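PDB 2Z4T: beta-galactoside alpha-2,6-sialyltransferase, which transfers sialic acid from a CMP-activated donor to galactose-ended acceptors such as lactose in alpha-2,6 linkage, on a GT-B scaffold. Local coordinates for residues Gln65-Glu69 with Gln70-Ser74; Pro156-Glu159 with Gln160-Glu163; Thr176-Asp179 with Leu180-Ile184; Val279-Trp282 with Gln283-Tyr286. All coordinates share one frame; numbering follows the deposited sequence.

Interaction 1: Gln65-Glu69 with Gln70-Ser74; sequences QLLTE and QNKES
Leu-67 lays its branched end over the CB of Asn-71 and the CG of Lys-72. Its CD1 comes within 3.8 Å of Asn-71 CB, and its CG lies equally close, 3.8 Å, to Lys-72 CG, so the buried leucine touches the side chains four and five residues further on. The carboxamide of Asn-71 then folds back on the loop: with CG beside its own backbone N (chi1 -82°), OD1 accepts the backbone N-H of Thr-68 at 3.1 Å. That bond is nearly straight at hydrogen, 168°, but the N-H arrives from above the carbonyl plane instead of along a lone pair. Thr-68 OG1 sits 3.4 Å from the carboxamide carbon CG of Asn-71. Lys-72 bends at its last two torsions and returns its ammonium to the main chain, where NZ makes a weak, 3.5 Å hydrogen bond to the carbonyl O of Leu-67. Close to the bend, Gln-70 N bonds weakly to Thr-68 O, and residues 71-74 turn as a type I beta turn, closed by the bond from Ser-74 N to Asn-71 O. Asn-71 thus ties the start of this turn to the approaching chain. The loop joins strands 52-61 and 77-80 of the immunoglobulin-like domain. Leu-67 rests against Trp-57 of the former, Leu-77 and Val-79 of the latter and Phe-92 of strand 88-98, while Asn-71 also touches Val-79.

Interaction 2: Pro156-Glu159 with Gln160-Glu163; sequences PTDE and QMKE
Thr-157 and Gln-160 hold each other through two reciprocal hydrogen bonds. Thr-157 OG1, turned between its own backbone N and carbonyl carbon (chi1 67°), accepts from Gln-160 N at 3.1 Å and a straight 168°. In return Gln-160 OE1 accepts from Thr-157 N at 3.0 Å, the donor standing well above the carboxamide plane. This is a capping box, with Thr-157 as N-cap, and it satisfies an amide at the open first turn of helix 158-164. The other end of the same carboxamide, NE2, donates to a water at 2.8 Å. Beside the box, Met-161 CG packs on Pro-156 CB at 3.8 Å, the two side chains crossing at about a right angle. Behind these groups the regular ladder takes over: Met-161 N to Thr-157 O, Lys-162 N to Asp-158 O and Glu-163 N to Glu-159 O, the last at 2.8 Å. Glu-163 OE2 is committed to a salt bridge with Lys-329. The helix is the crossover of a beta-alpha-beta unit between strands 146-151 and 166-168; Met-161 touches Ile-166 and Ser-168 of strand 166-168, while Gln-160 packs against Leu-333, Ser-336 and Ile-337 of helix 328-338.

Interaction 3: Thr176-Asp179 with Leu180-Ile184; sequences TPAD and LVQEI
With chi1 of -55°, Thr-176 sets its CG2 anti to the backbone nitrogen, and the methyl reaches forward over the first turn of the helix to meet Val-181 CG2 at 3.7 Å and Leu-180 CD1 at 3.9 Å. Leu-180 in turn swings its CG away from its own backbone N (chi1 -154°), which carries CD1 back toward the threonine methyl and Pro-177 CD. Pro-177 CD lies 3.7 Å from Leu-180 CB, the two side chains crossing at an angle. Pro-177 is the N-cap of helix 178-190, and its carbonyl O takes two amides: Val-181 N at 3.3 Å in the carbonyl plane, and Leu-180 N in a weak, bent bond. One residue on, Gln-182 N gives Ala-178 O a nearly linear 2.9 Å bond, and Glu-183 N follows with one of 3.1 Å to Asp-179 O. The helix packs on the Rossmann-like sheet of the GT-B fold: Leu-180 touches Tyr-148 and Val-121, and Pro-177 touches Ala-150. Val-181 meets Pro-211 and Glu-215 of helix 205-216, and Thr-176 OG1 is hydrogen-bonded to the carbonyl O of Asn-208.

Interaction 4: Val279-Trp282 with Gln283-Tyr286; sequences VYNW and QKLY
Tyr-280, the first residue to leave helical geometry after helix 276-279, offers its carbonyl O to the carboxamide of Gln-283. NE2 donates at 3.1 Å, with Tyr-280 O lying close to the carboxamide plane but the donor well above the plane of the backbone carbonyl. Gln-283 reaches this position because CG sits between its own backbone N and carbonyl carbon (chi1 80°) and the chain then bends at chi2, turning the amide back over the preceding residues. The same NE2 also donates to Tyr-310 O, so two carbonyls grip it. Asn-281 follows with a backbone bond, its O accepting from Lys-284 N at 2.9 Å. Trp-282 O takes the next two amides, Leu-285 N at 3.1 Å and Tyr-286 N in a weak bond with an angle of 126°, in a short, weakly bonded helical turn. The Trp-282 indole meets Tyr-286 at its edge: CD1 of the tyrosine stands near the indole plane, 4.3 Å from Trp-282 CE3. The indole NE1 bonds to Ser-205 OG. This turn leads into strand 288-292: Trp-282 is buried against Ile-227 and Leu-229 of strand 222-230, Leu-209 and Leu-213 of helix 205-216, and Leu-260 of helix 249-265, while Tyr-286 shares Ile-227 and Leu-213.

Interaction 1 stands apart in the immunoglobulin-like domain, its centre 36 to 48 Å from the other three, all of which lie in the sialyltransferase part. Interactions 2 and 3 both shape helix starts beside the same sheet, with nearest atoms about 12 Å apart; strand 146-151 precedes the helix of interaction 2 and packs against that of interaction 3. Helix 205-216 bridges interactions 3 and 4, touching Val-181 in one and Trp-282 in the other. Relative to the ligands, the side chain of Pro-156 lies about 9 Å from a bound magnesium ion, that of Thr-176 about 13 Å from the galactose and that of Tyr-280 about 12 Å from it.

Interaction 1: Gln65-Glu69 with Gln70-Ser74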
loop_
_atom_site.group_PDB
_atom_site.type_symbol
_atom_site.label_atom_id
_atom_site.label_comp_id
_atom_site.label_asym_id
_atom_site.label_seq_id
_atom_site.Cartn_x
_atom_site.Cartn_y
_atom_site.Cartn_z
ATOM N N GLN A 65 -1.414 14.563 -38.469
ATOM C CA GLN A 65 -2.336 15.677 -38.681
ATOM C C GLN A 65 -3.663 15.416 -37.981
ATOM O O GLN A 65 -4.332 14.437 -38.265
ATOM C CB GLN A 65 -2.552 15.876 -40.178
ATOM C CG GLN A 65 -1.419 16.558 -40.844
ATOM C CD GLN A 65 -1.444 18.039 -40.563
ATOM O OE1 GLN A 65 -2.376 18.738 -40.961
ATOM N NE2 GLN A 65 -0.430 18.532 -39.865
ATOM N N LEU A 66 -4.050 16.298 -37.070
ATOM C CA LEU A 66 -5.217 16.044 -36.209
ATOM C C LEU A 66 -6.412 16.944 -36.498
ATOM O O LEU A 66 -7.541 16.636 -36.074
ATOM C CB LEU A 66 -4.846 16.184 -34.723
ATOM C CG LEU A 66 -3.667 15.425 -34.133
ATOM C CD1 LEU A 66 -3.724 15.549 -32.611
ATOM C CD2 LEU A 66 -3.651 13.964 -34.549
ATOM N N LEU A 67 -6.165 18.051 -37.200
ATOM C CA LEU A 67 -7.208 19.041 -37.481
ATOM C C LEU A 67 -7.920 18.804 -38.831
ATOM O O LEU A 67 -7.366 19.057 -39.907
ATOM C CB LEU A 67 -6.609 20.434 -37.406
ATOM C CG LEU A 67 -7.264 21.426 -36.466
ATOM C CD1 LEU A 67 -7.644 20.776 -35.147
ATOM C CD2 LEU A 67 -6.287 22.555 -36.236
ATOM N N THR A 68 -9.167 18.344 -38.762
ATOM C CA THR A 68 -9.851 17.782 -39.940
ATOM C C THR A 68 -10.796 18.744 -40.700
ATOM O O THR A 68 -11.842 18.310 -41.199
ATOM C CB THR A 68 -10.600 16.432 -39.588
ATOM O OG1 THR A 68 -11.584 16.670 -38.567
ATOM C CG2 THR A 68 -9.616 15.327 -39.109
ATOM N N GLU A 69 -10.428 20.026 -40.796
ATOM C CA GLU A 69 -11.167 21.046 -41.595
ATOM C C GLU A 69 -12.493 21.601 -41.048
ATOM O O GLU A 69 -12.703 22.813 -41.096
ATOM C CB GLU A 69 -11.325 20.656 -43.077
ATOM C CG GLU A 69 -10.308 21.349 -43.991
ATOM C CD GLU A 69 -10.609 21.212 -45.492
ATOM O OE1 GLU A 69 -11.661 20.625 -45.878
ATOM O OE2 GLU A 69 -9.772 21.707 -46.292
ATOM N N GLN A 70 -13.392 20.743 -40.563
ATOM C CA GLN A 70 -14.573 21.249 -39.840
ATOM C C GLN A 70 -14.252 21.429 -38.351
ATOM O O GLN A 70 -14.976 22.125 -37.624
ATOM C CB GLN A 70 -15.842 20.400 -40.094
ATOM C CG GLN A 70 -17.222 21.130 -39.815
ATOM C CD GLN A 70 -17.402 22.541 -40.489
ATOM O OE1 GLN A 70 -17.874 23.490 -39.844
ATOM N NE2 GLN A 70 -17.036 22.661 -41.773
ATOM N N ASN A 71 -13.150 20.810 -37.920
ATOM C CA ASN A 71 -12.505 21.118 -36.638
ATOM C C ASN A 71 -12.208 22.624 -36.573
ATOM O O ASN A 71 -12.723 23.352 -35.709
ATOM C CB ASN A 71 -11.186 20.328 -36.481
ATOM C CG ASN A 71 -11.383 18.880 -35.996
ATOM O OD1 ASN A 71 -10.409 18.125 -35.881
ATOM N ND2 ASN A 71 -12.629 18.499 -35.701
ATOM N N LYS A 72 -11.385 23.069 -37.518
ATOM C CA LYS A 72 -10.940 24.447 -37.604
ATOM C C LYS A 72 -12.064 25.501 -37.487
ATOM O O LYS A 72 -11.800 26.633 -37.061
ATOM C CB LYS A 72 -10.155 24.644 -38.904
ATOM C CG LYS A 72 -8.793 23.985 -38.896
ATOM C CD LYS A 72 -7.926 24.522 -40.028
ATOM C CE LYS A 72 -7.769 23.524 -41.167
ATOM N NZ LYS A 72 -6.872 22.381 -40.779
ATOM N N GLU A 73 -13.302 25.129 -37.846
ATOM C CA GLU A 73 -14.406 26.103 -37.956
ATOM C C GLU A 73 -15.206 26.405 -36.680
ATOM O O GLU A 73 -16.067 27.294 -36.681
ATOM C CB GLU A 73 -15.346 25.762 -39.124
ATOM C CG GLU A 73 -14.666 25.783 -40.522
ATOM C CD GLU A 73 -13.441 26.724 -40.613
ATOM O OE1 GLU A 73 -13.494 27.858 -40.067
ATOM O OE2 GLU A 73 -12.424 26.325 -41.234
ATOM N N SER A 74 -14.919 25.681 -35.600
ATOM C CA SER A 74 -15.533 25.986 -34.321
ATOM C C SER A 74 -14.498 26.693 -33.449
ATOM O O SER A 74 -13.292 26.502 -33.647
ATOM C CB SER A 74 -16.071 24.716 -33.650
ATOM O OG SER A 74 -15.019 23.915 -33.157
#

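Interaction 2: Pro156-Glu159 with Gln160-Glu163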
loop_
_atom_site.group_PDB
_atom_site.type_symbol
_atom_site.label_atom_id
_atom_site.label_comp_id
_atom_site.label_asym_id
_atom_site.label_seq_id
_atom_site.Cartn_x
_atom_site.Cartn_y
_atom_site.Cartn_z
ATOM N N PRO A 156 -11.910 3.442 0.311
ATOM C CA PRO A 156 -12.091 4.846 -0.003
ATOM C C PRO A 156 -13.540 5.102 -0.391
ATOM O O PRO A 156 -14.202 4.214 -0.953
ATOM C CB PRO A 156 -11.198 5.066 -1.234
ATOM C CG PRO A 156 -10.419 3.838 -1.413
ATOM C CD PRO A 156 -11.128 2.737 -0.722
ATOM N N THR A 157 -14.035 6.295 -0.079
ATOM C CA THR A 157 -15.356 6.728 -0.542
ATOM C C THR A 157 -15.330 6.884 -2.062
ATOM O O THR A 157 -14.247 6.857 -2.675
ATOM C CB THR A 157 -15.718 8.070 0.080
ATOM O OG1 THR A 157 -14.835 9.081 -0.441
ATOM C CG2 THR A 157 -15.603 7.988 1.625
ATOM N N ASP A 158 -16.511 7.053 -2.670
ATOM C CA ASP A 158 -16.598 7.327 -4.109
ATOM C C ASP A 158 -15.871 8.606 -4.479
ATOM O O ASP A 158 -15.265 8.674 -5.539
ATOM C CB ASP A 158 -18.050 7.379 -4.603
ATOM C CG ASP A 158 -18.807 6.076 -4.338
ATOM O OD1 ASP A 158 -18.144 5.005 -4.218
ATOM O OD2 ASP A 158 -20.063 6.122 -4.233
ATOM N N GLU A 159 -15.939 9.608 -3.607
ATOM C CA GLU A 159 -15.290 10.908 -3.809
ATOM C C GLU A 159 -13.783 10.725 -3.930
ATOM O O GLU A 159 -13.135 11.222 -4.879
ATOM C CB GLU A 159 -15.603 11.841 -2.623
ATOM C CG GLU A 159 -14.968 13.245 -2.676
ATOM C CD GLU A 159 -14.933 13.955 -1.310
ATOM O OE1 GLU A 159 -14.354 13.406 -0.344
ATOM O OE2 GLU A 159 -15.473 15.079 -1.201
ATOM N N GLN A 160 -13.233 10.010 -2.942
ATOM C CA GLN A 160 -11.807 9.730 -2.854
ATOM C C GLN A 160 -11.321 8.936 -4.064
ATOM O O GLN A 160 -10.312 9.291 -4.670
ATOM C CB GLN A 160 -11.493 9.008 -1.545
ATOM C CG GLN A 160 -11.483 9.962 -0.347
ATOM C CD GLN A 160 -11.740 9.282 0.986
ATOM O OE1 GLN A 160 -11.891 8.054 1.075
ATOM N NE2 GLN A 160 -11.777 10.084 2.038
ATOM N N MET A 161 -12.063 7.885 -4.420
ATOM C CA MET A 161 -11.784 7.104 -5.628
ATOM C C MET A 161 -11.729 8.000 -6.852
ATOM O O MET A 161 -10.744 7.998 -7.603
ATOM C CB MET A 161 -12.795 5.971 -5.810
ATOM C CG MET A 161 -12.626 4.871 -4.746
ATOM S SD MET A 161 -13.494 3.347 -5.132
ATOM C CE MET A 161 -15.174 3.818 -4.758
ATOM N N LYS A 162 -12.768 8.810 -7.010
ATOM C CA LYS A 162 -12.840 9.713 -8.142
ATOM C C LYS A 162 -11.609 10.631 -8.159
ATOM O O LYS A 162 -10.980 10.824 -9.188
ATOM C CB LYS A 162 -14.154 10.492 -8.141
ATOM C CG LYS A 162 -14.597 10.893 -9.549
ATOM C CD LYS A 162 -14.248 12.359 -9.893
ATOM C CE LYS A 162 -15.435 13.318 -9.617
ATOM N NZ LYS A 162 -15.136 14.741 -9.985
ATOM N N GLU A 163 -11.237 11.138 -7.000
ATOM C CA GLU A 163 -10.081 11.996 -6.896
ATOM C C GLU A 163 -8.777 11.299 -7.292
ATOM O O GLU A 163 -7.825 11.947 -7.719
ATOM C CB GLU A 163 -9.981 12.475 -5.464
ATOM C CG GLU A 163 -9.452 13.839 -5.307
ATOM C CD GLU A 163 -9.681 14.348 -3.914
ATOM O OE1 GLU A 163 -10.745 14.047 -3.309
ATOM O OE2 GLU A 163 -8.785 15.061 -3.435
HETATM O O HOH W 1 -11.755 12.903 1.730
#

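Interaction 3: Thr176-Asp179 with Leu180-Ile184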
loop_
_atom_site.group_PDB
_atom_site.type_symbol
_atom_site.label_atom_id
_atom_site.label_comp_id
_atom_site.label_asym_id
_atom_site.label_seq_id
_atom_site.Cartn_x
_atom_site.Cartn_y
_atom_site.Cartn_z
ATOM N N THR A 176 -7.082 -11.424 -5.941
ATOM C CA THR A 176 -7.521 -10.928 -7.240
ATOM C C THR A 176 -8.784 -11.647 -7.708
ATOM O O THR A 176 -8.781 -12.864 -7.882
ATOM C CB THR A 176 -6.387 -11.130 -8.284
ATOM O OG1 THR A 176 -5.195 -10.491 -7.800
ATOM C CG2 THR A 176 -6.760 -10.576 -9.656
ATOM N N PRO A 177 -9.880 -10.895 -7.872
ATOM C CA PRO A 177 -11.109 -11.476 -8.367
ATOM C C PRO A 177 -11.159 -11.553 -9.883
ATOM O O PRO A 177 -10.510 -10.762 -10.568
ATOM C CB PRO A 177 -12.172 -10.511 -7.851
ATOM C CG PRO A 177 -11.468 -9.171 -7.771
ATOM C CD PRO A 177 -10.014 -9.460 -7.540
ATOM N N ALA A 178 -11.951 -12.495 -10.396
ATOM C CA ALA A 178 -12.147 -12.659 -11.835
ATOM C C ALA A 178 -12.546 -11.349 -12.495
ATOM O O ALA A 178 -12.078 -11.038 -13.591
ATOM C CB ALA A 178 -13.204 -13.760 -12.133
ATOM N N ASP A 179 -13.412 -10.576 -11.843
ATOM C CA ASP A 179 -13.885 -9.351 -12.480
ATOM C C ASP A 179 -12.781 -8.295 -12.607
ATOM O O ASP A 179 -12.820 -7.479 -13.509
ATOM C CB ASP A 179 -15.213 -8.810 -11.879
ATOM C CG ASP A 179 -15.075 -8.311 -10.431
ATOM O OD1 ASP A 179 -14.285 -8.866 -9.639
ATOM O OD2 ASP A 179 -15.787 -7.348 -10.075
ATOM N N LEU A 180 -11.776 -8.339 -11.748
ATOM C CA LEU A 180 -10.616 -7.448 -11.896
ATOM C C LEU A 180 -9.811 -7.865 -13.121
ATOM O O LEU A 180 -9.392 -7.016 -13.918
ATOM C CB LEU A 180 -9.715 -7.528 -10.667
ATOM C CG LEU A 180 -8.811 -6.370 -10.255
ATOM C CD1 LEU A 180 -7.718 -6.862 -9.304
ATOM C CD2 LEU A 180 -8.224 -5.590 -11.392
ATOM N N VAL A 181 -9.597 -9.175 -13.256
ATOM C CA VAL A 181 -8.853 -9.727 -14.393
ATOM C C VAL A 181 -9.561 -9.340 -15.698
ATOM O O VAL A 181 -8.924 -8.772 -16.600
ATOM C CB VAL A 181 -8.641 -11.264 -14.289
ATOM C CG1 VAL A 181 -8.069 -11.824 -15.590
ATOM C CG2 VAL A 181 -7.734 -11.618 -13.115
ATOM N N GLN A 182 -10.871 -9.607 -15.782
ATOM C CA GLN A 182 -11.686 -9.242 -16.949
ATOM C C GLN A 182 -11.560 -7.758 -17.302
ATOM O O GLN A 182 -11.437 -7.381 -18.468
ATOM C CB GLN A 182 -13.154 -9.594 -16.691
ATOM C CG GLN A 182 -13.438 -11.089 -16.692
ATOM C CD GLN A 182 -14.679 -11.476 -15.898
ATOM O OE1 GLN A 182 -14.823 -12.632 -15.503
ATOM N NE2 GLN A 182 -15.573 -10.515 -15.656
ATOM N N GLU A 183 -11.607 -6.907 -16.279
ATOM C CA GLU A 183 -11.493 -5.479 -16.544
ATOM C C GLU A 183 -10.122 -5.121 -17.127
ATOM O O GLU A 183 -10.028 -4.301 -18.049
ATOM C CB GLU A 183 -11.818 -4.641 -15.312
ATOM C CG GLU A 183 -11.974 -3.147 -15.609
ATOM C CD GLU A 183 -12.962 -2.868 -16.775
ATOM O OE1 GLU A 183 -14.104 -3.404 -16.737
ATOM O OE2 GLU A 183 -12.575 -2.119 -17.720
ATOM N N ILE A 184 -9.073 -5.759 -16.616
ATOM C CA ILE A 184 -7.736 -5.603 -17.170
ATOM C C ILE A 184 -7.669 -6.115 -18.638
ATOM O O ILE A 184 -7.047 -5.486 -19.513
ATOM C CB ILE A 184 -6.702 -6.310 -16.265
ATOM C CG1 ILE A 184 -6.683 -5.639 -14.887
ATOM C CG2 ILE A 184 -5.297 -6.347 -16.906
ATOM C CD1 ILE A 184 -6.001 -6.437 -13.818
#

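Interaction 4: Val279-Trp282 with Gln283-Tyr286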
loop_
_atom_site.group_PDB
_atom_site.type_symbol
_atom_site.label_atom_id
_atom_site.label_comp_id
_atom_site.label_asym_id
_atom_site.label_seq_id
_atom_site.Cartn_x
_atom_site.Cartn_y
_atom_site.Cartn_z
ATOM N N VAL A 279 7.566 -17.053 -5.011
ATOM C CA VAL A 279 7.346 -15.629 -4.793
ATOM C C VAL A 279 8.572 -14.737 -5.007
ATOM O O VAL A 279 8.421 -13.519 -5.223
ATOM C CB VAL A 279 6.601 -15.303 -3.463
ATOM C CG1 VAL A 279 5.283 -16.060 -3.426
ATOM C CG2 VAL A 279 7.427 -15.602 -2.255
ATOM N N TYR A 280 9.763 -15.341 -4.975
ATOM C CA TYR A 280 11.004 -14.598 -5.160
ATOM C C TYR A 280 11.620 -14.750 -6.551
ATOM O O TYR A 280 12.831 -14.764 -6.698
ATOM C CB TYR A 280 12.003 -14.893 -4.029
ATOM C CG TYR A 280 11.443 -14.469 -2.683
ATOM C CD1 TYR A 280 11.229 -13.124 -2.402
ATOM C CD2 TYR A 280 11.076 -15.423 -1.711
ATOM C CE1 TYR A 280 10.690 -12.708 -1.177
ATOM C CE2 TYR A 280 10.546 -15.033 -0.493
ATOM C CZ TYR A 280 10.349 -13.664 -0.234
ATOM O OH TYR A 280 9.799 -13.247 0.954
ATOM N N ASN A 281 10.769 -14.841 -7.572
ATOM C CA ASN A 281 11.230 -14.885 -8.958
ATOM C C ASN A 281 10.650 -13.799 -9.851
ATOM O O ASN A 281 11.007 -13.738 -11.039
ATOM C CB ASN A 281 10.976 -16.258 -9.584
ATOM C CG ASN A 281 12.092 -17.221 -9.320
ATOM O OD1 ASN A 281 11.970 -18.124 -8.496
ATOM N ND2 ASN A 281 13.201 -17.029 -10.001
ATOM N N TRP A 282 9.791 -12.928 -9.304
ATOM C CA TRP A 282 9.202 -11.851 -10.122
ATOM C C TRP A 282 10.264 -11.074 -10.904
ATOM O O TRP A 282 10.092 -10.804 -12.094
ATOM C CB TRP A 282 8.292 -10.904 -9.309
ATOM C CG TRP A 282 7.068 -11.599 -8.749
ATOM C CD1 TRP A 282 6.737 -11.753 -7.426
ATOM C CD2 TRP A 282 6.038 -12.267 -9.497
ATOM N NE1 TRP A 282 5.571 -12.467 -7.310
ATOM C CE2 TRP A 282 5.117 -12.788 -8.565
ATOM C CE3 TRP A 282 5.795 -12.451 -10.860
ATOM C CZ2 TRP A 282 3.972 -13.495 -8.958
ATOM C CZ3 TRP A 282 4.663 -13.166 -11.248
ATOM C CH2 TRP A 282 3.766 -13.673 -10.303
ATOM N N GLN A 283 11.368 -10.770 -10.232
ATOM C CA GLN A 283 12.454 -9.966 -10.796
ATOM C C GLN A 283 13.208 -10.662 -11.923
ATOM O O GLN A 283 13.901 -10.003 -12.708
ATOM C CB GLN A 283 13.449 -9.560 -9.689
ATOM C CG GLN A 283 14.467 -10.643 -9.284
ATOM C CD GLN A 283 13.877 -11.763 -8.437
ATOM O OE1 GLN A 283 12.661 -11.872 -8.270
ATOM N NE2 GLN A 283 14.751 -12.607 -7.896
ATOM N N LYS A 284 13.097 -11.986 -11.995
ATOM C CA LYS A 284 13.737 -12.737 -13.073
ATOM C C LYS A 284 12.922 -12.703 -14.360
ATOM O O LYS A 284 13.432 -13.060 -15.412
ATOM C CB LYS A 284 13.960 -14.192 -12.660
ATOM C CG LYS A 284 14.927 -14.384 -11.512
ATOM C CD LYS A 284 16.339 -13.980 -11.890
ATOM C CE LYS A 284 17.097 -13.542 -10.668
ATOM N NZ LYS A 284 18.560 -13.604 -10.871
ATOM N N LEU A 285 11.656 -12.279 -14.274
ATOM C CA LEU A 285 10.748 -12.328 -15.425
ATOM C C LEU A 285 10.205 -10.975 -15.815
ATOM O O LEU A 285 9.652 -10.828 -16.905
ATOM C CB LEU A 285 9.578 -13.282 -15.167
ATOM C CG LEU A 285 9.876 -14.776 -14.955
ATOM C CD1 LEU A 285 8.699 -15.472 -14.314
ATOM C CD2 LEU A 285 10.160 -15.418 -16.266
ATOM N N TYR A 286 10.347 -9.987 -14.934
ATOM C CA TYR A 286 9.741 -8.687 -15.143
ATOM C C TYR A 286 10.592 -7.664 -14.435
ATOM O O TYR A 286 11.341 -8.023 -13.535
ATOM C CB TYR A 286 8.325 -8.644 -14.552
ATOM C CG TYR A 286 7.343 -9.574 -15.206
ATOM C CD1 TYR A 286 7.045 -10.815 -14.638
ATOM C CD2 TYR A 286 6.705 -9.222 -16.388
ATOM C CE1 TYR A 286 6.153 -11.697 -15.246
ATOM C CE2 TYR A 286 5.797 -10.095 -17.009
ATOM C CZ TYR A 286 5.527 -11.332 -16.422
ATOM O OH TYR A 286 4.629 -12.198 -17.016
#